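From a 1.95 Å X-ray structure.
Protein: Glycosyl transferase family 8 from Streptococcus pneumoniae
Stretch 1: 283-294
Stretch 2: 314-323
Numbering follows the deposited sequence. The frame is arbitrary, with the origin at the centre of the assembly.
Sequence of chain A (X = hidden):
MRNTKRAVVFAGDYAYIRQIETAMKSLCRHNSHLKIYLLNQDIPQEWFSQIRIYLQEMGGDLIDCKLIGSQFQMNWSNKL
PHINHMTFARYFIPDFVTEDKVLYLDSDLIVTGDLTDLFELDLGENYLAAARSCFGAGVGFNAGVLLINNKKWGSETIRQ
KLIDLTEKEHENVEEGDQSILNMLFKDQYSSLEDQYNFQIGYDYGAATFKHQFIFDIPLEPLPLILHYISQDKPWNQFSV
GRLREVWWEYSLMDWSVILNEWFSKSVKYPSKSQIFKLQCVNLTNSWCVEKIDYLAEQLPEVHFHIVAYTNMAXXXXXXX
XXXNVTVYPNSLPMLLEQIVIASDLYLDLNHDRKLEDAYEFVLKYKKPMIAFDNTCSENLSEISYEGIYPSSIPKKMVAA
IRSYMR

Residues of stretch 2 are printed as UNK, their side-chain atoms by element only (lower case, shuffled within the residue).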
# COMPACT_ATOMS: atom_id res chain seq x y z
N LEU A 283 -9.25 -20.90 23.74
CA LEU A 283 -8.35 -19.99 24.44
C LEU A 283 -7.18 -20.81 24.96
O LEU A 283 -7.37 -21.76 25.74
CB LEU A 283 -9.08 -19.33 25.62
CG LEU A 283 -8.26 -18.55 26.64
CD1 LEU A 283 -7.81 -17.20 26.10
CD2 LEU A 283 -9.06 -18.36 27.93
N THR A 284 -5.97 -20.47 24.53
CA THR A 284 -4.78 -21.20 24.96
C THR A 284 -3.77 -20.25 25.58
O THR A 284 -3.76 -19.06 25.27
CB THR A 284 -4.11 -21.92 23.78
OG1 THR A 284 -2.94 -22.61 24.23
CG2 THR A 284 -3.71 -20.92 22.70
N ASN A 285 -2.91 -20.77 26.45
CA ASN A 285 -1.75 -20.00 26.88
C ASN A 285 -0.48 -20.71 26.40
O ASN A 285 0.63 -20.20 26.52
CB ASN A 285 -1.73 -19.81 28.39
CG ASN A 285 -0.90 -18.60 28.81
OD1 ASN A 285 0.18 -18.75 29.39
ND2 ASN A 285 -1.39 -17.41 28.50
N SER A 286 -0.68 -21.90 25.83
CA SER A 286 0.43 -22.74 25.38
C SER A 286 0.51 -22.80 23.86
O SER A 286 -0.43 -22.44 23.16
CB SER A 286 0.27 -24.15 25.95
OG SER A 286 -0.95 -24.75 25.53
N TRP A 287 1.65 -23.28 23.35
CA TRP A 287 1.85 -23.39 21.91
C TRP A 287 1.04 -24.53 21.32
O TRP A 287 0.59 -24.45 20.17
CB TRP A 287 3.33 -23.59 21.59
CG TRP A 287 3.89 -24.86 22.12
CD1 TRP A 287 4.40 -25.07 23.36
CD2 TRP A 287 3.99 -26.11 21.42
NE1 TRP A 287 4.81 -26.38 23.49
CE2 TRP A 287 4.57 -27.04 22.31
CE3 TRP A 287 3.64 -26.53 20.13
CZ2 TRP A 287 4.82 -28.36 21.95
CZ3 TRP A 287 3.89 -27.85 19.78
CH2 TRP A 287 4.47 -28.75 20.68
N CYS A 288 0.85 -25.60 22.09
CA CYS A 288 0.19 -26.78 21.54
C CYS A 288 -1.32 -26.78 21.72
O CYS A 288 -1.84 -27.03 22.82
CB CYS A 288 0.78 -28.08 22.08
SG CYS A 288 0.24 -29.53 21.13
N VAL A 289 -2.01 -26.48 20.63
CA VAL A 289 -3.45 -26.68 20.53
C VAL A 289 -3.59 -28.00 19.78
O VAL A 289 -3.13 -28.12 18.64
CB VAL A 289 -4.10 -25.52 19.75
CG1 VAL A 289 -5.61 -25.69 19.68
CG2 VAL A 289 -3.76 -24.19 20.42
N GLU A 290 -4.19 -29.00 20.44
CA GLU A 290 -4.20 -30.37 19.93
C GLU A 290 -4.84 -30.52 18.55
O GLU A 290 -6.02 -30.21 18.37
CB GLU A 290 -4.88 -31.31 20.92
CG GLU A 290 -4.86 -32.78 20.50
CD GLU A 290 -3.48 -33.40 20.61
OE1 GLU A 290 -2.74 -33.03 21.55
OE2 GLU A 290 -3.14 -34.25 19.76
N LYS A 291 -4.03 -30.97 17.59
CA LYS A 291 -4.50 -31.28 16.24
C LYS A 291 -5.08 -30.10 15.47
O LYS A 291 -5.80 -30.30 14.49
CB LYS A 291 -5.53 -32.42 16.29
CG LYS A 291 -4.96 -33.75 16.72
CD LYS A 291 -3.93 -34.24 15.72
CE LYS A 291 -3.43 -35.64 16.09
NZ LYS A 291 -2.76 -35.68 17.42
N ILE A 292 -4.75 -28.87 15.87
CA ILE A 292 -5.33 -27.68 15.23
C ILE A 292 -5.00 -27.57 13.73
O ILE A 292 -5.85 -27.17 12.92
CB ILE A 292 -4.99 -26.36 15.98
CG1 ILE A 292 -5.76 -25.18 15.40
CG2 ILE A 292 -3.49 -26.07 15.95
CD1 ILE A 292 -7.27 -25.39 15.41
N ASP A 293 -3.77 -27.92 13.35
CA ASP A 293 -3.39 -27.87 11.94
C ASP A 293 -4.22 -28.85 11.13
O ASP A 293 -4.73 -28.52 10.06
CB ASP A 293 -1.90 -28.19 11.78
CG ASP A 293 -1.01 -27.18 12.47
OD1 ASP A 293 -0.99 -27.17 13.72
OD2 ASP A 293 -0.32 -26.41 11.77
N TYR A 294 -4.35 -30.07 11.65
CA TYR A 294 -5.13 -31.10 10.99
C TYR A 294 -6.59 -30.66 10.85
O TYR A 294 -7.17 -30.79 9.77
CB TYR A 294 -5.05 -32.41 11.78
CG TYR A 294 -6.00 -33.46 11.28
CD1 TYR A 294 -5.69 -34.24 10.17
CD2 TYR A 294 -7.22 -33.67 11.91
CE1 TYR A 294 -6.57 -35.21 9.71
CE2 TYR A 294 -8.10 -34.62 11.45
CZ TYR A 294 -7.77 -35.38 10.36
OH TYR A 294 -8.66 -36.32 9.91
N UNK A 314 5.70 -19.76 17.29
CA UNK A 314 5.66 -19.86 15.83
C UNK A 314 4.66 -20.90 15.34
O UNK A 314 4.06 -20.73 14.29
c UNK A 314 7.99 -18.97 15.32
n UNK A 314 9.28 -19.23 15.16
o UNK A 314 7.55 -17.83 15.48
c UNK A 314 7.05 -20.17 15.28
N UNK A 315 4.50 -21.98 16.11
CA UNK A 315 3.55 -23.04 15.76
C UNK A 315 2.14 -22.49 15.57
O UNK A 315 1.41 -22.95 14.68
o UNK A 315 5.90 -23.43 18.06
o UNK A 315 7.06 -25.14 17.32
c UNK A 315 3.55 -24.13 16.84
c UNK A 315 4.74 -25.08 16.79
c UNK A 315 5.99 -24.51 17.43
N UNK A 316 1.76 -21.52 16.40
CA UNK A 316 0.43 -20.92 16.32
C UNK A 316 0.40 -19.77 15.30
O UNK A 316 -0.59 -19.60 14.59
c UNK A 316 -0.81 -20.86 20.03
c UNK A 316 -1.21 -22.55 18.27
c UNK A 316 -0.03 -20.42 17.70
c UNK A 316 -0.26 -21.48 18.77
N UNK A 317 1.47 -18.99 15.23
CA UNK A 317 1.52 -17.88 14.28
C UNK A 317 1.51 -18.40 12.86
O UNK A 317 0.92 -17.79 11.97
c UNK A 317 4.03 -15.38 15.97
c UNK A 317 1.54 -15.40 16.05
c UNK A 317 2.78 -16.25 15.86
c UNK A 317 2.74 -16.99 14.53
N UNK A 318 2.13 -19.55 12.64
CA UNK A 318 2.18 -20.15 11.31
C UNK A 318 0.81 -20.59 10.82
O UNK A 318 0.63 -20.89 9.64
c UNK A 318 3.15 -21.33 11.29
N UNK A 319 -0.18 -20.63 11.72
CA UNK A 319 -1.54 -20.99 11.34
C UNK A 319 -2.17 -19.96 10.39
O UNK A 319 -3.23 -20.22 9.82
c UNK A 319 -2.06 -22.30 13.55
c UNK A 319 -2.14 -23.66 12.85
c UNK A 319 -2.96 -22.28 14.79
c UNK A 319 -2.42 -21.17 12.59
N UNK A 320 -1.52 -18.81 10.23
CA UNK A 320 -1.97 -17.79 9.28
C UNK A 320 -1.91 -18.25 7.81
O UNK A 320 -2.46 -17.58 6.93
c UNK A 320 -1.38 -15.84 10.76
o UNK A 320 0.25 -16.77 9.25
c UNK A 320 -1.15 -16.49 9.41
N UNK A 321 -1.25 -19.37 7.55
CA UNK A 321 -1.19 -19.91 6.20
C UNK A 321 -2.54 -20.49 5.78
O UNK A 321 -2.79 -20.70 4.59
c UNK A 321 0.84 -23.15 6.94
c UNK A 321 0.39 -24.77 8.75
c UNK A 321 -0.09 -20.98 6.09
n UNK A 321 0.15 -26.02 9.14
n UNK A 321 0.55 -24.49 7.46
c UNK A 321 -0.41 -22.30 6.78
n UNK A 321 0.45 -23.80 9.66
N UNK A 322 -3.40 -20.75 6.77
CA UNK A 322 -4.75 -21.24 6.52
C UNK A 322 -5.71 -20.08 6.37
O UNK A 322 -5.61 -19.10 7.11
c UNK A 322 -2.99 -25.70 8.29
c UNK A 322 -2.85 -24.64 9.17
c UNK A 322 -4.58 -24.44 7.02
c UNK A 322 -3.58 -23.48 8.97
c UNK A 322 -3.86 -25.60 7.21
c UNK A 322 -4.44 -23.36 7.89
c UNK A 322 -5.24 -22.11 7.68
N UNK A 323 -6.64 -20.18 5.41
CA UNK A 323 -7.61 -19.12 5.18
C UNK A 323 -8.73 -19.13 6.21
O UNK A 323 -9.50 -18.17 6.28
c UNK A 323 -6.79 -21.29 4.45
c UNK A 323 -8.05 -20.96 3.71
c UNK A 323 -8.18 -19.46 3.80
O HOH W 1 1.39 -24.65 12.53
O HOH W 2 -0.06 -25.13 15.76

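Position 314 carries two carbons, the second bearing one oxygen and one nitrogen. This is a short amide, and its CA-to-CB bond points away from stretch 1, which it does not touch. It is Asn-314.

Position 315 has three carbons in a row, the third carrying two oxygens. The second carbon lies 3.8 Å from CE3 of Trp-287. A carboxylate at that chain length is Glu-315. Its CG is the closest atom to the indole, which it approaches obliquely.

Position 316 has four carbons, forked at the second. One tip lies 3.2 Å from O of Trp-287 and 3.7 Å from CG2 of Val-289; the other lies 3.5 Å from O of Ser-286 and 3.9 Å from CG2 of Thr-284. The fork after one CH2-like carbon gives Leu-316.

Position 317 shows the same four-carbon fork, but it is out of reach of stretch 1. It is Leu-317.

Position 318 has a single carbon and no contact. It is Ala-318, and its N bonds back to O of Asn-314 at 2.8 Å.

Position 319 again has four carbons forked at the second. One tip is 4.0 Å from CG2 of Ile-292, the other 3.5 Å from OD2 of Asp-293. It is Leu-319. Its CD1 comes nearest the isoleucine methyl, and CD2 lies against it too.

Position 320 has one carbon carrying an oxygen and a carbon. It is far from stretch 1. This is Thr-320, whose OG1 donates to O of Leu-317 at 3.0 Å.

Position 321 has three carbons, a nitrogen, then a carbon with two more nitrogens. One terminal nitrogen lies 2.7 Å from OD2 of Asp-293. The guanidinium identifies Arg-321.

Position 322 has one carbon and a six-carbon ring without oxygen. A ring carbon approaches O of Asp-293 at 3.8 Å. It is Phe-322.

Position 323 has three carbons closing a ring onto the backbone N. It is Pro-323, out of reach.

The contact has an apolar part and a charged part. Leu-316 fits against Thr-284, Ser-286, Trp-287 and Val-289, and Leu-319 packs on Ile-292. Arg-321 NH2 donates to Asp-293 OD2 at 2.7 Å and 173°, a nearly straight salt bridge at the guanidinium edge. Its NH1 donates to Ala-318 O at 2.9 Å. Water 1 donates to Asp-293 OD2 at 2.6 Å and to Glu-315 O at 2.7 Å, and accepts from Arg-321 NH1 at 3.1 Å. It thus links the salt bridge to the helix backbone.

Stretch 2, residues 314-323: NELLALTRFP
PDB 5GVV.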